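Local coordinates for tryptophane-5-halogenase (Microbispora sp. ATCC PTA-5024, PDB 5UAO), which probably chlorinates a tryptophan side chain of a lanthipeptide at C5, using flavin-adenine dinucleotide, during biosynthesis of the antibiotic NAI-107, at residues A251-T256 and I397-S402. Numbering follows the deposited sequence.
Sequences ASSLFT and IRWFLS
Ser253, in the loop between strands 247-249 and 258-264, comes closest in backbone to Ser402 of helix 383-406, their CA atoms 5.4 Å apart. The polar half shows how one hydroxyl can engage a guanidinium side-on: Arg398 NE gives the straighter hydrogen bond to Ser253 OG (2.9 Å, 158°), NH2 a more bent one to the same oxygen (3.1 Å, 143°), and that oxygen lies almost in the guanidinium plane. With CG anti to the backbone N (chi1 172°) and a bend at chi2, the arginine chain runs along one face of the Trp399 indole, CD over the ring centre, and Trp399 atom CH2 sits over the guanidinium centre, 3.4 Å from its plane. Leu254 lies across Leu401 at about a right angle, its CD2 3.7 Å from Leu401 CB; the Leu401 side chain is about 10 Å from the bound FAD. Ser402 OG donates a hydrogen bond to Trp399 O in its own helix (2.7 Å). Asp424 completes the junction: its backbone O is hydrogen-bonded to Ser253 OG and its OD2 to Ser252 OG, while Arg398 forms only a long, weak ion pair with that carboxylate. The buried arginine is thus tied to the loop mainly through a neutral hydroxyl, with a carboxylate nearby that probably eases burying its charge.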
ATOM      1  N   ALA A 251     -17.698 -11.844 -13.628  1.00 25.95           N
ATOM      2  CA  ALA A 251     -18.861 -11.654 -14.447  1.00 29.82           C
ATOM      3  C   ALA A 251     -19.961 -10.839 -13.798  1.00 29.39           C
ATOM      4  O   ALA A 251     -20.756 -10.272 -14.487  1.00 28.13           O
ATOM      5  CB  ALA A 251     -19.432 -12.984 -14.870  1.00 33.04           C
ATOM      6  N   SER A 252     -20.045 -10.827 -12.487  1.00 25.91           N
ATOM      7  CA  SER A 252     -20.997  -9.931 -11.837  1.00 26.74           C
ATOM      8  C   SER A 252     -20.684  -8.454 -12.176  1.00 28.17           C
ATOM      9  O   SER A 252     -21.551  -7.589 -12.115  1.00 28.63           O
ATOM     10  CB  SER A 252     -20.996 -10.155 -10.348  1.00 28.19           C
ATOM     11  OG  SER A 252     -19.824  -9.729  -9.671  1.00 29.19           O
ATOM     12  N   SER A 253     -19.438  -8.155 -12.515  1.00 26.14           N
ATOM     13  CA  SER A 253     -19.079  -6.754 -12.837  1.00 25.93           C
ATOM     14  C   SER A 253     -18.827  -6.509 -14.314  1.00 29.83           C
ATOM     15  O   SER A 253     -19.042  -5.408 -14.807  1.00 32.17           O
ATOM     16  CB  SER A 253     -17.821  -6.378 -12.136  1.00 23.20           C
ATOM     17  OG  SER A 253     -17.985  -6.339 -10.731  1.00 25.69           O
ATOM     18  N   LEU A 254     -18.299  -7.509 -15.002  1.00 28.19           N
ATOM     19  CA  LEU A 254     -17.786  -7.329 -16.336  1.00 29.09           C
ATOM     20  C   LEU A 254     -18.513  -8.395 -17.185  1.00 30.41           C
ATOM     21  O   LEU A 254     -18.273  -9.593 -17.051  1.00 34.55           O
ATOM     22  CB  LEU A 254     -16.247  -7.442 -16.294  1.00 30.27           C
ATOM     23  CG  LEU A 254     -15.546  -6.419 -15.365  1.00 29.19           C
ATOM     24  CD1 LEU A 254     -14.046  -6.622 -15.335  1.00 30.35           C
ATOM     25  CD2 LEU A 254     -15.771  -5.024 -15.937  1.00 33.56           C
ATOM     26  N   PHE A 255     -19.479  -7.936 -17.972  1.00 32.29           N
ATOM     27  CA  PHE A 255     -20.435  -8.800 -18.670  1.00 38.26           C
ATOM     28  C   PHE A 255     -20.066  -9.099 -20.143  1.00 36.75           C
ATOM     29  O   PHE A 255     -20.765  -9.865 -20.800  1.00 31.61           O
ATOM     30  CB  PHE A 255     -21.770  -8.042 -18.860  1.00 42.95           C
ATOM     31  CG  PHE A 255     -22.420  -7.538 -17.651  1.00 43.52           C
ATOM     32  CD1 PHE A 255     -22.205  -8.086 -16.400  1.00 53.42           C
ATOM     33  CD2 PHE A 255     -23.383  -6.549 -17.789  1.00 54.49           C
ATOM     34  CE1 PHE A 255     -22.922  -7.634 -15.286  1.00 48.96           C
ATOM     35  CE2 PHE A 255     -24.103  -6.083 -16.685  1.00 53.20           C
ATOM     36  CZ  PHE A 255     -23.863  -6.617 -15.433  1.00 55.62           C
ATOM     37  N   THR A 256     -19.121  -8.364 -20.740  1.00 27.33           N
ATOM     38  CA  THR A 256     -18.794  -8.624 -22.145  1.00 27.15           C
ATOM     39  C   THR A 256     -17.949  -9.888 -22.315  1.00 27.99           C
ATOM     40  O   THR A 256     -17.213 -10.227 -21.419  1.00 27.27           O
ATOM     41  CB  THR A 256     -18.038  -7.436 -22.750  1.00 28.83           C
ATOM     42  OG1 THR A 256     -16.876  -7.162 -21.985  1.00 26.69           O
ATOM     43  CG2 THR A 256     -18.926  -6.206 -22.751  1.00 27.77           C
ATOM     44  N   ILE A 397      -8.135  -3.694 -10.414  1.00 24.15           N
ATOM     45  CA  ILE A 397      -8.428  -3.372 -11.791  1.00 23.38           C
ATOM     46  C   ILE A 397      -9.866  -3.716 -12.069  1.00 23.88           C
ATOM     47  O   ILE A 397     -10.555  -2.960 -12.727  1.00 22.40           O
ATOM     48  CB  ILE A 397      -7.478  -4.055 -12.730  1.00 25.14           C
ATOM     49  CG1 ILE A 397      -6.126  -3.366 -12.637  1.00 24.74           C
ATOM     50  CG2 ILE A 397      -7.953  -4.007 -14.150  1.00 26.64           C
ATOM     51  CD1 ILE A 397      -4.992  -4.202 -13.150  1.00 27.90           C
ATOM     52  N   ARG A 398     -10.333  -4.840 -11.538  1.00 21.39           N
ATOM     53  CA  ARG A 398     -11.701  -5.247 -11.782  1.00 23.47           C
ATOM     54  C   ARG A 398     -12.692  -4.177 -11.304  1.00 23.35           C
ATOM     55  O   ARG A 398     -13.602  -3.785 -12.030  1.00 25.80           O
ATOM     56  CB  ARG A 398     -11.973  -6.633 -11.148  1.00 24.45           C
ATOM     57  CG  ARG A 398     -13.420  -7.062 -11.190  1.00 28.84           C
ATOM     58  CD  ARG A 398     -14.066  -6.939  -9.856  1.00 32.57           C
ATOM     59  NE  ARG A 398     -15.428  -7.475  -9.839  1.00 30.27           N
ATOM     60  CZ  ARG A 398     -15.800  -8.670  -9.377  1.00 31.43           C
ATOM     61  NH1 ARG A 398     -14.958  -9.488  -8.788  1.00 30.52           N
ATOM     62  NH2 ARG A 398     -17.092  -9.014  -9.439  1.00 33.33           N
ATOM     63  N   TRP A 399     -12.551  -3.769 -10.065  1.00 24.70           N
ATOM     64  CA  TRP A 399     -13.427  -2.761  -9.490  1.00 22.99           C
ATOM     65  C   TRP A 399     -13.302  -1.423 -10.177  1.00 24.63           C
ATOM     66  O   TRP A 399     -14.284  -0.769 -10.381  1.00 24.73           O
ATOM     67  CB  TRP A 399     -13.220  -2.592  -7.988  1.00 23.60           C
ATOM     68  CG  TRP A 399     -13.477  -3.840  -7.251  1.00 22.94           C
ATOM     69  CD1 TRP A 399     -12.566  -4.548  -6.548  1.00 24.36           C
ATOM     70  CD2 TRP A 399     -14.695  -4.593  -7.211  1.00 22.68           C
ATOM     71  NE1 TRP A 399     -13.147  -5.663  -6.014  1.00 24.30           N
ATOM     72  CE2 TRP A 399     -14.429  -5.765  -6.467  1.00 24.67           C
ATOM     73  CE3 TRP A 399     -15.964  -4.421  -7.782  1.00 24.47           C
ATOM     74  CZ2 TRP A 399     -15.400  -6.732  -6.195  1.00 25.75           C
ATOM     75  CZ3 TRP A 399     -16.918  -5.384  -7.544  1.00 27.57           C
ATOM     76  CH2 TRP A 399     -16.630  -6.535  -6.732  1.00 27.45           C
ATOM     77  N   PHE A 400     -12.117  -1.051 -10.643  1.00 22.66           N
ATOM     78  CA  PHE A 400     -12.015   0.172 -11.454  1.00 22.85           C
ATOM     79  C   PHE A 400     -12.776   0.060 -12.779  1.00 22.36           C
ATOM     80  O   PHE A 400     -13.455   0.991 -13.180  1.00 25.70           O
ATOM     81  CB  PHE A 400     -10.502   0.436 -11.717  1.00 22.98           C
ATOM     82  CG  PHE A 400     -10.206   1.634 -12.595  1.00 24.75           C
ATOM     83  CD1 PHE A 400     -10.858   2.841 -12.412  1.00 26.64           C
ATOM     84  CD2 PHE A 400      -9.209   1.567 -13.553  1.00 28.02           C
ATOM     85  CE1 PHE A 400     -10.535   3.957 -13.175  1.00 26.09           C
ATOM     86  CE2 PHE A 400      -8.874   2.671 -14.327  1.00 26.36           C
ATOM     87  CZ  PHE A 400      -9.530   3.863 -14.128  1.00 28.94           C
ATOM     88  N   LEU A 401     -12.644  -1.054 -13.489  1.00 22.43           N
ATOM     89  CA  LEU A 401     -13.413  -1.240 -14.685  1.00 23.26           C
ATOM     90  C   LEU A 401     -14.910  -1.239 -14.383  1.00 23.46           C
ATOM     91  O   LEU A 401     -15.701  -0.785 -15.232  1.00 23.39           O
ATOM     92  CB  LEU A 401     -13.075  -2.528 -15.431  1.00 24.14           C
ATOM     93  CG  LEU A 401     -11.639  -2.551 -16.005  1.00 27.98           C
ATOM     94  CD1 LEU A 401     -11.375  -3.877 -16.712  1.00 32.40           C
ATOM     95  CD2 LEU A 401     -11.513  -1.457 -17.018  1.00 28.89           C
ATOM     96  N   SER A 402     -15.296  -1.805 -13.236  1.00 22.46           N
ATOM     97  CA  SER A 402     -16.739  -1.881 -12.886  1.00 22.17           C
ATOM     98  C   SER A 402     -17.418  -0.480 -12.936  1.00 23.34           C
ATOM     99  O   SER A 402     -18.557  -0.356 -13.355  1.00 23.79           O
ATOM    100  CB  SER A 402     -16.932  -2.541 -11.489  1.00 24.17           C
ATOM    101  OG  SER A 402     -16.781  -1.686 -10.327  1.00 23.49           O
TER